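PDB 3OG9: protein yahD a copper inducible hydrolase from Lactococcus lactis subsp. lactis, which is a copper-inducible member of the alpha/beta-hydrolase fold that probably acts as a hydrolase and was captured with D-malate in its pocket. Local coordinates for residues Val57-Tyr60 and Phe61-Gly65; Gly68-Lys71 and Glu72-Leu76; Ser91-Ala94 and Glu95-Asp98. All coordinates share one frame; numbering follows the deposited sequence.

How the interactions relate
Interactions 1 and 2 lie in the long loop between strand 45-48 and helix 76-97 and both touch D-malate, whereas interaction 3 lies at the C-terminal end of that same helix, its centre about 26 Å from that of interaction 1 and 33 Å from that of interaction 2. Interaction 1 is buried and polar-aromatic, an arginine held between a carbonyl, a ring and the ligand. Interaction 2 is only partly buried: a short 3-10 turn with two bridging waters and one phenylalanine reaching the pocket. The two are joined where Asn73 OD1 accepts from Arg64 N. Interaction 3, also partly buried, rests mainly on regular helical backbone bonds.

Interaction 1 of 3, residues Val57-Tyr60 and Phe61-Gly65; sequences VNRY and FKLRG. With MLT (D-malate), chain C.
Arg59 folds back on the residues that follow it and grips Phe61 O side-on with two nitrogens. Arg59 NE lies 2.8 Å from Phe61 O and nearly in line with its C=O bond, while NH2, at 3.0 Å from the same oxygen, comes from above the carbonyl plane. The chain runs extended to CD and then bends (chi3 52°), which brings the guanidinium round to this carbonyl. Its far edge is used by the ligand: Arg59 NH1 and NH2 each donate to malate O1 at 2.8 Å, so acceptors on two edges fix the rotation of the flat group. Phe61 takes the position between its backbone N and carbonyl carbon (chi1 67°), and its ring face turns to the cation, with Arg59 CZ 4.8 Å from the ring centroid in a cation-pi contact. Leu63 covers a guanidinium face, its CG lying 3.7 Å from Arg59 CZ. Arginine suits the place because its planar cation can bind in its plane and pack through its faces at once. The loop holding these residues follows strand 45-48: Tyr60 OH bonds to Ile48 O of that strand, and Phe61 packs against Asn111 and Val115 of helix 111-121 and Leu79 of helix 76-97.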
ATOM      1  N   VAL A  57     -11.935  -5.351  14.180  1.00 20.52           N
ATOM      2  CA  VAL A  57     -11.284  -5.543  12.858  1.00 17.77           C
ATOM      3  C   VAL A  57     -10.326  -4.383  12.536  1.00 14.77           C
ATOM      4  O   VAL A  57     -10.774  -3.279  12.332  1.00 15.01           O
ATOM      5  CB  VAL A  57     -12.354  -5.651  11.753  1.00 18.55           C
ATOM      6  CG1 VAL A  57     -11.718  -5.918  10.448  1.00 18.30           C
ATOM      7  CG2 VAL A  57     -13.370  -6.784  12.085  1.00 19.47           C
ATOM      8  N   ASN A  58      -9.017  -4.616  12.508  1.00 12.06           N
ATOM      9  CA  ASN A  58      -8.066  -3.529  12.228  1.00 11.16           C
ATOM     10  C   ASN A  58      -8.226  -3.032  10.795  1.00  9.50           C
ATOM     11  O   ASN A  58      -8.334  -3.849   9.886  1.00  8.84           O
ATOM     12  CB  ASN A  58      -6.616  -4.006  12.445  1.00 10.76           C
ATOM     13  CG  ASN A  58      -6.311  -4.327  13.886  1.00 11.31           C
ATOM     14  OD1 ASN A  58      -6.952  -3.801  14.803  1.00 14.25           O
ATOM     15  ND2 ASN A  58      -5.295  -5.154  14.104  1.00 10.07           N
ATOM     16  N   ARG A  59      -8.223  -1.713  10.605  1.00  9.57           N
ATOM     17  CA  ARG A  59      -8.336  -1.079   9.269  1.00  8.84           C
ATOM     18  C   ARG A  59      -7.647   0.278   9.298  1.00  8.14           C
ATOM     19  O   ARG A  59      -7.431   0.844  10.374  1.00  9.42           O
ATOM     20  CB  ARG A  59      -9.809  -0.828   8.884  1.00  9.63           C
ATOM     21  CG  ARG A  59     -10.603  -2.027   8.384  1.00  8.51           C
ATOM     22  CD  ARG A  59     -12.023  -1.592   7.980  1.00  9.91           C
ATOM     23  NE  ARG A  59     -11.931  -0.474   7.055  1.00  8.77           N
ATOM     24  CZ  ARG A  59     -11.772  -0.596   5.736  1.00 10.97           C
ATOM     25  NH1 ARG A  59     -11.739  -1.788   5.165  1.00 12.62           N
ATOM     26  NH2 ARG A  59     -11.644   0.486   4.985  1.00 10.78           N
ATOM     27  N   TYR A  60      -7.345   0.825   8.120  1.00  7.34           N
ATOM     28  CA  TYR A  60      -6.754   2.170   8.035  1.00  6.61           C
ATOM     29  C   TYR A  60      -7.743   3.317   7.981  1.00  6.89           C
ATOM     30  O   TYR A  60      -7.377   4.454   8.272  1.00  8.20           O
ATOM     31  CB  TYR A  60      -5.788   2.270   6.858  1.00  5.77           C
ATOM     32  CG  TYR A  60      -4.536   1.503   7.135  1.00  4.86           C
ATOM     33  CD1 TYR A  60      -3.508   2.057   7.905  1.00  5.68           C
ATOM     34  CD2 TYR A  60      -4.409   0.164   6.691  1.00  7.23           C
ATOM     35  CE1 TYR A  60      -2.365   1.314   8.197  1.00  5.93           C
ATOM     36  CE2 TYR A  60      -3.256  -0.573   6.977  1.00  4.98           C
ATOM     37  CZ  TYR A  60      -2.249   0.006   7.705  1.00  5.74           C
ATOM     38  OH  TYR A  60      -1.118  -0.732   7.994  1.00  3.88           O
ATOM     39  N   PHE A  61      -8.989   3.048   7.615  1.00  6.92           N
ATOM     40  CA  PHE A  61     -10.010   4.118   7.534  1.00  7.20           C
ATOM     41  C   PHE A  61     -11.385   3.475   7.591  1.00  7.28           C
ATOM     42  O   PHE A  61     -11.518   2.266   7.416  1.00  7.07           O
ATOM     43  CB  PHE A  61      -9.826   5.003   6.259  1.00  8.12           C
ATOM     44  CG  PHE A  61     -10.099   4.275   4.985  1.00  7.60           C
ATOM     45  CD1 PHE A  61     -11.403   4.184   4.485  1.00  8.67           C
ATOM     46  CD2 PHE A  61      -9.080   3.608   4.326  1.00  9.75           C
ATOM     47  CE1 PHE A  61     -11.686   3.467   3.327  1.00  9.64           C
ATOM     48  CE2 PHE A  61      -9.358   2.872   3.144  1.00 10.12           C
ATOM     49  CZ  PHE A  61     -10.674   2.820   2.637  1.00 10.71           C
ATOM     50  N   LYS A  62     -12.394   4.273   7.910  1.00  8.62           N
ATOM     51  CA  LYS A  62     -13.737   3.738   8.184  1.00  8.65           C
ATOM     52  C   LYS A  62     -14.502   3.407   6.911  1.00  8.90           C
ATOM     53  O   LYS A  62     -14.267   4.015   5.856  1.00  8.65           O
ATOM     54  CB  LYS A  62     -14.532   4.767   8.984  1.00  9.32           C
ATOM     55  CG  LYS A  62     -14.054   4.903  10.415  1.00 12.40           C
ATOM     56  CD  LYS A  62     -14.620   6.175  11.059  1.00 20.11           C
ATOM     57  CE  LYS A  62     -15.917   5.911  11.795  1.00 25.90           C
ATOM     58  NZ  LYS A  62     -17.089   5.687  10.911  1.00 29.73           N
ATOM     59  N   LEU A  63     -15.425   2.450   7.030  1.00  8.47           N
ATOM     60  CA  LEU A  63     -16.412   2.133   6.019  1.00  9.18           C
ATOM     61  C   LEU A  63     -17.705   2.827   6.410  1.00  9.39           C
ATOM     62  O   LEU A  63     -17.813   3.342   7.541  1.00 10.21           O
ATOM     63  CB  LEU A  63     -16.672   0.618   5.960  1.00  8.92           C
ATOM     64  CG  LEU A  63     -15.448  -0.186   5.454  1.00  9.88           C
ATOM     65  CD1 LEU A  63     -15.728  -1.678   5.472  1.00 11.67           C
ATOM     66  CD2 LEU A  63     -14.987   0.285   4.046  1.00 11.46           C
ATOM     67  N   ARG A  64     -18.684   2.794   5.506  1.00  8.41           N
ATOM     68  CA  ARG A  64     -19.961   3.500   5.718  1.00  8.99           C
ATOM     69  C   ARG A  64     -21.158   2.743   6.381  1.00  9.69           C
ATOM     70  O   ARG A  64     -22.225   3.317   6.512  1.00 10.07           O
ATOM     71  CB  ARG A  64     -20.363   4.343   4.474  1.00  9.03           C
ATOM     72  CG  ARG A  64     -19.400   5.493   4.140  1.00  5.47           C
ATOM     73  CD  ARG A  64     -20.140   6.519   3.256  1.00  7.19           C
ATOM     74  NE  ARG A  64     -19.229   7.443   2.555  1.00  5.41           N
ATOM     75  CZ  ARG A  64     -18.734   8.552   3.085  1.00  7.87           C
ATOM     76  NH1 ARG A  64     -19.027   8.883   4.345  1.00  6.90           N
ATOM     77  NH2 ARG A  64     -17.926   9.337   2.343  1.00  6.90           N
ATOM     78  N   GLY A  65     -21.092   1.481   6.817  1.00 11.36           N
ATOM     79  CA  GLY A  65     -21.544   0.240   6.204  1.00 10.71           C
ATOM     80  C   GLY A  65     -22.673   0.081   5.216  1.00  9.68           C
ATOM     81  O   GLY A  65     -23.882  -0.195   5.525  1.00  9.61           O
TER
HETATM   82  C1  MLT C 500     -10.722  -1.198   1.559  1.00 18.36           C
HETATM   83  O1  MLT C 500     -11.418  -0.892   2.565  1.00 16.02           O
HETATM   84  O2  MLT C 500      -9.578  -0.707   1.403  1.00 13.79           O
HETATM   85  C2  MLT C 500     -11.273  -2.142   0.512  1.00 21.36           C
HETATM   86  O3  MLT C 500     -12.605  -2.528   0.799  1.00 24.21           O
HETATM   87  C3  MLT C 500     -10.380  -3.371   0.335  1.00 22.27           C
HETATM   88  C4  MLT C 500     -10.356  -4.277   1.544  1.00 25.72           C
HETATM   89  O4  MLT C 500     -10.289  -5.507   1.333  1.00 28.98           O
HETATM   90  O5  MLT C 500     -10.378  -3.871   2.736  1.00 22.41           O

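Interaction 2 of 3, residues Gly68-Lys71 and Glu72-Leu76; sequences GFTK and ENFDL. With MLT (D-malate), chain C.
Lys71 and Glu72 lie within a tight turn closed by Asn73 N donating to Thr70 O at 3.0 Å; the next bond, Phe74 N to Lys71 O at 3.1 Å, carries the turn on by one residue. Lys71 lays its aliphatic part near the aromatic ring, with CG 4.2 Å from Phe74 CE2. A bend farther out (chi3 -90°) carries its amine to Gln137, so one long side chain serves both an apolar and a polar neighbour. Glu72 bends at chi2 (82°) and brings OE1 to the rim of the Phe69 ring, 3.6 Å from Phe69 CD1, with carboxylate and ring planes 68° apart. That oxygen also accepts from a water, which in turn takes the N-H of Thr70; glutamate is long enough to make this bridge at the exposed surface. Phe74 presents a face to Thr70 O, which lies over the ring centre, 3.7 Å from Phe74 CZ. The ring edge points at the ligand, Phe74 CE1 standing 3.4 Å from malate O3. The two i to i+3 backbone bonds are the signature of a 3-10 turn, here leading to the N-cap Asp75 of helix 76-97 and placing a phenylalanine in the wall of the malate pocket.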
ATOM      1  N   GLY A  68     -22.758  -3.702   0.515  1.00 10.87           N
ATOM      2  CA  GLY A  68     -23.135  -4.029  -0.875  1.00 10.36           C
ATOM      3  C   GLY A  68     -22.446  -3.190  -1.962  1.00 10.82           C
ATOM      4  O   GLY A  68     -22.633  -3.458  -3.163  1.00  9.99           O
ATOM      5  N   PHE A  69     -21.678  -2.172  -1.548  1.00  9.44           N
ATOM      6  CA  PHE A  69     -21.103  -1.177  -2.454  1.00  9.13           C
ATOM      7  C   PHE A  69     -19.573  -1.203  -2.363  1.00  9.15           C
ATOM      8  O   PHE A  69     -19.011  -1.694  -1.396  1.00  9.03           O
ATOM      9  CB  PHE A  69     -21.652   0.234  -2.149  1.00  8.42           C
ATOM     10  CG  PHE A  69     -23.130   0.371  -2.441  1.00  9.15           C
ATOM     11  CD1 PHE A  69     -23.567   0.955  -3.644  1.00  9.96           C
ATOM     12  CD2 PHE A  69     -24.094  -0.148  -1.548  1.00  8.46           C
ATOM     13  CE1 PHE A  69     -24.947   1.047  -3.943  1.00  9.91           C
ATOM     14  CE2 PHE A  69     -25.453  -0.065  -1.844  1.00  8.21           C
ATOM     15  CZ  PHE A  69     -25.876   0.545  -3.047  1.00  8.51           C
ATOM     16  N   THR A  70     -18.939  -0.659  -3.385  1.00  8.78           N
ATOM     17  CA  THR A  70     -17.493  -0.502  -3.451  1.00  8.85           C
ATOM     18  C   THR A  70     -17.136   0.933  -3.018  1.00  8.74           C
ATOM     19  O   THR A  70     -17.111   1.170  -1.840  1.00  7.70           O
ATOM     20  CB  THR A  70     -16.972  -0.931  -4.836  1.00  9.20           C
ATOM     21  OG1 THR A  70     -17.228  -2.352  -4.973  1.00 10.11           O
ATOM     22  CG2 THR A  70     -15.481  -0.676  -4.943  1.00 10.13           C
ATOM     23  N   LYS A  71     -16.987   1.896  -3.933  1.00  8.66           N
ATOM     24  CA  LYS A  71     -16.522   3.248  -3.537  1.00  9.90           C
ATOM     25  C   LYS A  71     -17.472   3.986  -2.596  1.00  9.32           C
ATOM     26  O   LYS A  71     -17.020   4.761  -1.770  1.00  7.80           O
ATOM     27  CB  LYS A  71     -16.168   4.133  -4.763  1.00 10.33           C
ATOM     28  CG  LYS A  71     -14.790   3.786  -5.373  1.00 10.74           C
ATOM     29  CD  LYS A  71     -14.294   4.846  -6.320  1.00 13.53           C
ATOM     30  CE  LYS A  71     -14.735   4.598  -7.727  1.00 20.38           C
ATOM     31  NZ  LYS A  71     -14.714   5.884  -8.432  1.00 22.50           N
ATOM     32  N   GLU A  72     -18.780   3.748  -2.727  1.00  8.18           N
ATOM     33  CA  GLU A  72     -19.765   4.362  -1.836  1.00  9.15           C
ATOM     34  C   GLU A  72     -19.600   3.937  -0.372  1.00  8.69           C
ATOM     35  O   GLU A  72     -20.082   4.638   0.519  1.00  9.51           O
ATOM     36  CB  GLU A  72     -21.225   4.083  -2.284  1.00  8.68           C
ATOM     37  CG  GLU A  72     -21.594   4.700  -3.660  1.00 10.33           C
ATOM     38  CD  GLU A  72     -21.129   3.842  -4.857  1.00 14.29           C
ATOM     39  OE1 GLU A  72     -20.575   2.733  -4.635  1.00 12.19           O
ATOM     40  OE2 GLU A  72     -21.322   4.277  -6.032  1.00 14.52           O
ATOM     41  N   ASN A  73     -18.947   2.808  -0.123  1.00  8.00           N
ATOM     42  CA  ASN A  73     -18.707   2.382   1.262  1.00  8.08           C
ATOM     43  C   ASN A  73     -17.465   2.982   1.920  1.00  8.44           C
ATOM     44  O   ASN A  73     -17.238   2.764   3.100  1.00  8.29           O
ATOM     45  CB  ASN A  73     -18.635   0.842   1.363  1.00  7.86           C
ATOM     46  CG  ASN A  73     -18.979   0.333   2.760  1.00  8.73           C
ATOM     47  OD1 ASN A  73     -19.627   1.023   3.545  1.00  7.84           O
ATOM     48  ND2 ASN A  73     -18.539  -0.871   3.076  1.00  5.85           N
ATOM     49  N   PHE A  74     -16.657   3.738   1.171  1.00  8.96           N
ATOM     50  CA  PHE A  74     -15.404   4.268   1.737  1.00  7.72           C
ATOM     51  C   PHE A  74     -15.678   5.649   2.314  1.00  7.82           C
ATOM     52  O   PHE A  74     -16.121   6.563   1.592  1.00  8.14           O
ATOM     53  CB  PHE A  74     -14.299   4.307   0.676  1.00  8.35           C
ATOM     54  CG  PHE A  74     -14.057   2.983  -0.021  1.00  7.71           C
ATOM     55  CD1 PHE A  74     -14.124   1.780   0.681  1.00  8.98           C
ATOM     56  CD2 PHE A  74     -13.654   2.952  -1.366  1.00  8.24           C
ATOM     57  CE1 PHE A  74     -13.875   0.549   0.026  1.00 11.83           C
ATOM     58  CE2 PHE A  74     -13.406   1.735  -2.024  1.00  9.35           C
ATOM     59  CZ  PHE A  74     -13.520   0.527  -1.334  1.00  8.49           C
ATOM     60  N   ASP A  75     -15.438   5.802   3.611  1.00  7.94           N
ATOM     61  CA  ASP A  75     -15.581   7.112   4.273  1.00  7.96           C
ATOM     62  C   ASP A  75     -14.380   8.033   3.944  1.00  8.25           C
ATOM     63  O   ASP A  75     -13.278   7.931   4.522  1.00  8.78           O
ATOM     64  CB  ASP A  75     -15.803   6.913   5.769  1.00  7.49           C
ATOM     65  CG  ASP A  75     -15.976   8.217   6.530  1.00 10.00           C
ATOM     66  OD1 ASP A  75     -15.640   9.286   5.978  1.00  9.60           O
ATOM     67  OD2 ASP A  75     -16.426   8.151   7.700  1.00 11.73           O
ATOM     68  N   LEU A  76     -14.599   8.920   2.983  1.00  8.83           N
ATOM     69  CA  LEU A  76     -13.538   9.766   2.468  1.00  9.85           C
ATOM     70  C   LEU A  76     -13.041  10.797   3.470  1.00  9.72           C
ATOM     71  O   LEU A  76     -11.859  11.165   3.432  1.00 10.76           O
ATOM     72  CB  LEU A  76     -13.958  10.423   1.148  1.00 10.58           C
ATOM     73  CG  LEU A  76     -14.365   9.429   0.046  1.00 11.49           C
ATOM     74  CD1 LEU A  76     -14.736  10.175  -1.223  1.00 13.92           C
ATOM     75  CD2 LEU A  76     -13.304   8.344  -0.223  1.00 14.52           C
TER
HETATM   76  C1  MLT C 500     -10.722  -1.198   1.559  1.00 18.36           C
HETATM   77  O1  MLT C 500     -11.418  -0.892   2.565  1.00 16.02           O
HETATM   78  O2  MLT C 500      -9.578  -0.707   1.403  1.00 13.79           O
HETATM   79  C2  MLT C 500     -11.273  -2.142   0.512  1.00 21.36           C
HETATM   80  O3  MLT C 500     -12.605  -2.528   0.799  1.00 24.21           O
HETATM   81  C3  MLT C 500     -10.380  -3.371   0.335  1.00 22.27           C
HETATM   82  C4  MLT C 500     -10.356  -4.277   1.544  1.00 25.72           C
HETATM   83  O4  MLT C 500     -10.289  -5.507   1.333  1.00 28.98           O
HETATM   84  O5  MLT C 500     -10.378  -3.871   2.736  1.00 22.41           O
HETATM   85  O   HOH W   1     -17.251  -2.240   0.833  1.00 23.79           O
HETATM   86  O   HOH W   2     -20.391   0.297  -5.802  1.00 14.53           O

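Interaction 3 of 3, residues Ser91-Ala94 and Glu95-Asp98; sequences SLLA and EKHD
Three backbone bonds of the i to i+4 kind tie 91-94 to 95-98: Glu95 N donates to Ser91 O at 3.0 Å, Lys96 N to Leu92 O at 3.0 Å, and His97 N to Leu93 O at 2.9 Å. The first two are nearly straight, but the third bends to an N-H...O angle of 141° as the helix runs out. Asp98 then takes a positive phi of 55°, and its N lies 2.8 Å from Ala94 O, though at a poor angle for a hydrogen bond; a weak bond also runs from Asp98 N back to Glu95 O. This is a Schellman motif, a common C-terminal helix cap, and it finishes helix 76-97, whose buried side packs on the central sheet of the alpha/beta-hydrolase fold. Leu93 belongs to that side, resting on Leu46 and Ile48 of strand 45-48, where a branched apolar chain fills the interface. Lys96 runs alongside it in the same direction, the two meeting at Leu93 CD2 and Lys96 CD, 4.2 Å apart. With CG anti to its backbone N (chi1 179°) and the rest extended, the lysine runs past Leu93 and the His97 ring before its amine reaches Tyr7 OH. Its CG also lies over the centre of the His97 ring. Histidine works here as both a flat and a polar group: its CD2 approaches Leu93 O to 3.4 Å, its ring stacks with Phe9, and its NE2 shares Tyr7 OH with the lysine. Ala94 is small enough to sit close against Leu99 and Val101 just beyond the turn, whereas the exposed Glu95 swings its carboxylate away from the preceding turn.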
ATOM      1  N   SER A  91       6.782  10.038   8.882  1.00  9.21           N
ATOM      2  CA  SER A  91       7.864  11.010   8.994  1.00 11.68           C
ATOM      3  C   SER A  91       8.474  10.968  10.390  1.00 12.23           C
ATOM      4  O   SER A  91       9.709  11.045  10.547  1.00 12.07           O
ATOM      5  CB  SER A  91       7.341  12.395   8.694  1.00 11.03           C
ATOM      6  OG  SER A  91       7.211  12.598   7.297  1.00 15.79           O
ATOM      7  N   LEU A  92       7.618  10.819  11.404  1.00 13.03           N
ATOM      8  CA  LEU A  92       8.091  10.801  12.807  1.00 13.07           C
ATOM      9  C   LEU A  92       8.903   9.547  13.130  1.00 12.63           C
ATOM     10  O   LEU A  92       9.952   9.595  13.836  1.00 11.77           O
ATOM     11  CB  LEU A  92       6.892  10.958  13.746  1.00 13.92           C
ATOM     12  CG  LEU A  92       6.989  10.905  15.265  1.00 16.33           C
ATOM     13  CD1 LEU A  92       6.081  11.985  15.895  1.00 20.73           C
ATOM     14  CD2 LEU A  92       6.558   9.562  15.748  1.00 18.13           C
ATOM     15  N   LEU A  93       8.444   8.408  12.623  1.00 11.39           N
ATOM     16  CA  LEU A  93       9.156   7.153  12.900  1.00 11.60           C
ATOM     17  C   LEU A  93      10.383   7.022  12.043  1.00 12.19           C
ATOM     18  O   LEU A  93      11.360   6.368  12.449  1.00 12.40           O
ATOM     19  CB  LEU A  93       8.229   5.947  12.739  1.00 11.14           C
ATOM     20  CG  LEU A  93       7.086   5.914  13.766  1.00 11.91           C
ATOM     21  CD1 LEU A  93       6.097   4.764  13.489  1.00 10.95           C
ATOM     22  CD2 LEU A  93       7.607   5.862  15.210  1.00 11.98           C
ATOM     23  N   ALA A  94      10.360   7.638  10.863  1.00 12.82           N
ATOM     24  CA  ALA A  94      11.580   7.649   9.997  1.00 14.46           C
ATOM     25  C   ALA A  94      12.678   8.473  10.673  1.00 15.66           C
ATOM     26  O   ALA A  94      13.851   8.112  10.668  1.00 16.14           O
ATOM     27  CB  ALA A  94      11.274   8.186   8.624  1.00 13.91           C
ATOM     28  N   GLU A  95      12.257   9.583  11.269  1.00 17.96           N
ATOM     29  CA  GLU A  95      13.073  10.383  12.162  1.00 19.78           C
ATOM     30  C   GLU A  95      13.702   9.557  13.296  1.00 20.14           C
ATOM     31  O   GLU A  95      14.940   9.493  13.431  1.00 20.41           O
ATOM     32  CB  GLU A  95      12.173  11.462  12.759  1.00 21.03           C
ATOM     33  CG  GLU A  95      12.456  12.787  12.228  1.00 25.31           C
ATOM     34  CD  GLU A  95      13.786  13.252  12.763  1.00 32.37           C
ATOM     35  OE1 GLU A  95      14.753  13.374  11.958  1.00 31.74           O
ATOM     36  OE2 GLU A  95      13.853  13.452  14.003  1.00 33.86           O
ATOM     37  N   LYS A  96      12.847   8.928  14.093  1.00 19.46           N
ATOM     38  CA  LYS A  96      13.261   8.079  15.219  1.00 19.79           C
ATOM     39  C   LYS A  96      14.213   6.957  14.808  1.00 19.87           C
ATOM     40  O   LYS A  96      15.135   6.621  15.561  1.00 19.52           O
ATOM     41  CB  LYS A  96      12.012   7.511  15.923  1.00 19.63           C
ATOM     42  CG  LYS A  96      12.235   6.563  17.131  1.00 20.28           C
ATOM     43  CD  LYS A  96      10.875   6.259  17.806  1.00 20.59           C
ATOM     44  CE  LYS A  96      10.913   5.086  18.806  1.00 21.86           C
ATOM     45  NZ  LYS A  96       9.506   4.708  19.235  1.00 22.28           N
ATOM     46  N   HIS A  97      13.998   6.358  13.635  1.00 18.70           N
ATOM     47  CA  HIS A  97      14.795   5.194  13.247  1.00 18.16           C
ATOM     48  C   HIS A  97      15.821   5.482  12.136  1.00 18.12           C
ATOM     49  O   HIS A  97      16.397   4.561  11.564  1.00 18.56           O
ATOM     50  CB  HIS A  97      13.894   3.971  12.941  1.00 17.54           C
ATOM     51  CG  HIS A  97      13.082   3.525  14.118  1.00 18.00           C
ATOM     52  ND1 HIS A  97      13.655   3.057  15.284  1.00 18.04           N
ATOM     53  CD2 HIS A  97      11.746   3.519  14.330  1.00 15.34           C
ATOM     54  CE1 HIS A  97      12.706   2.776  16.161  1.00 17.19           C
ATOM     55  NE2 HIS A  97      11.540   3.060  15.612  1.00 16.98           N
ATOM     56  N   ASP A  98      16.043   6.759  11.844  1.00 18.10           N
ATOM     57  CA  ASP A  98      16.994   7.175  10.795  1.00 18.96           C
ATOM     58  C   ASP A  98      16.751   6.581   9.426  1.00 18.44           C
ATOM     59  O   ASP A  98      17.682   6.100   8.783  1.00 16.95           O
ATOM     60  CB  ASP A  98      18.432   6.858  11.205  1.00 19.88           C
ATOM     61  CG  ASP A  98      19.042   7.978  11.956  1.00 24.89           C
ATOM     62  OD1 ASP A  98      19.410   8.986  11.290  1.00 31.16           O
ATOM     63  OD2 ASP A  98      19.121   7.866  13.198  1.00 29.58           O
TER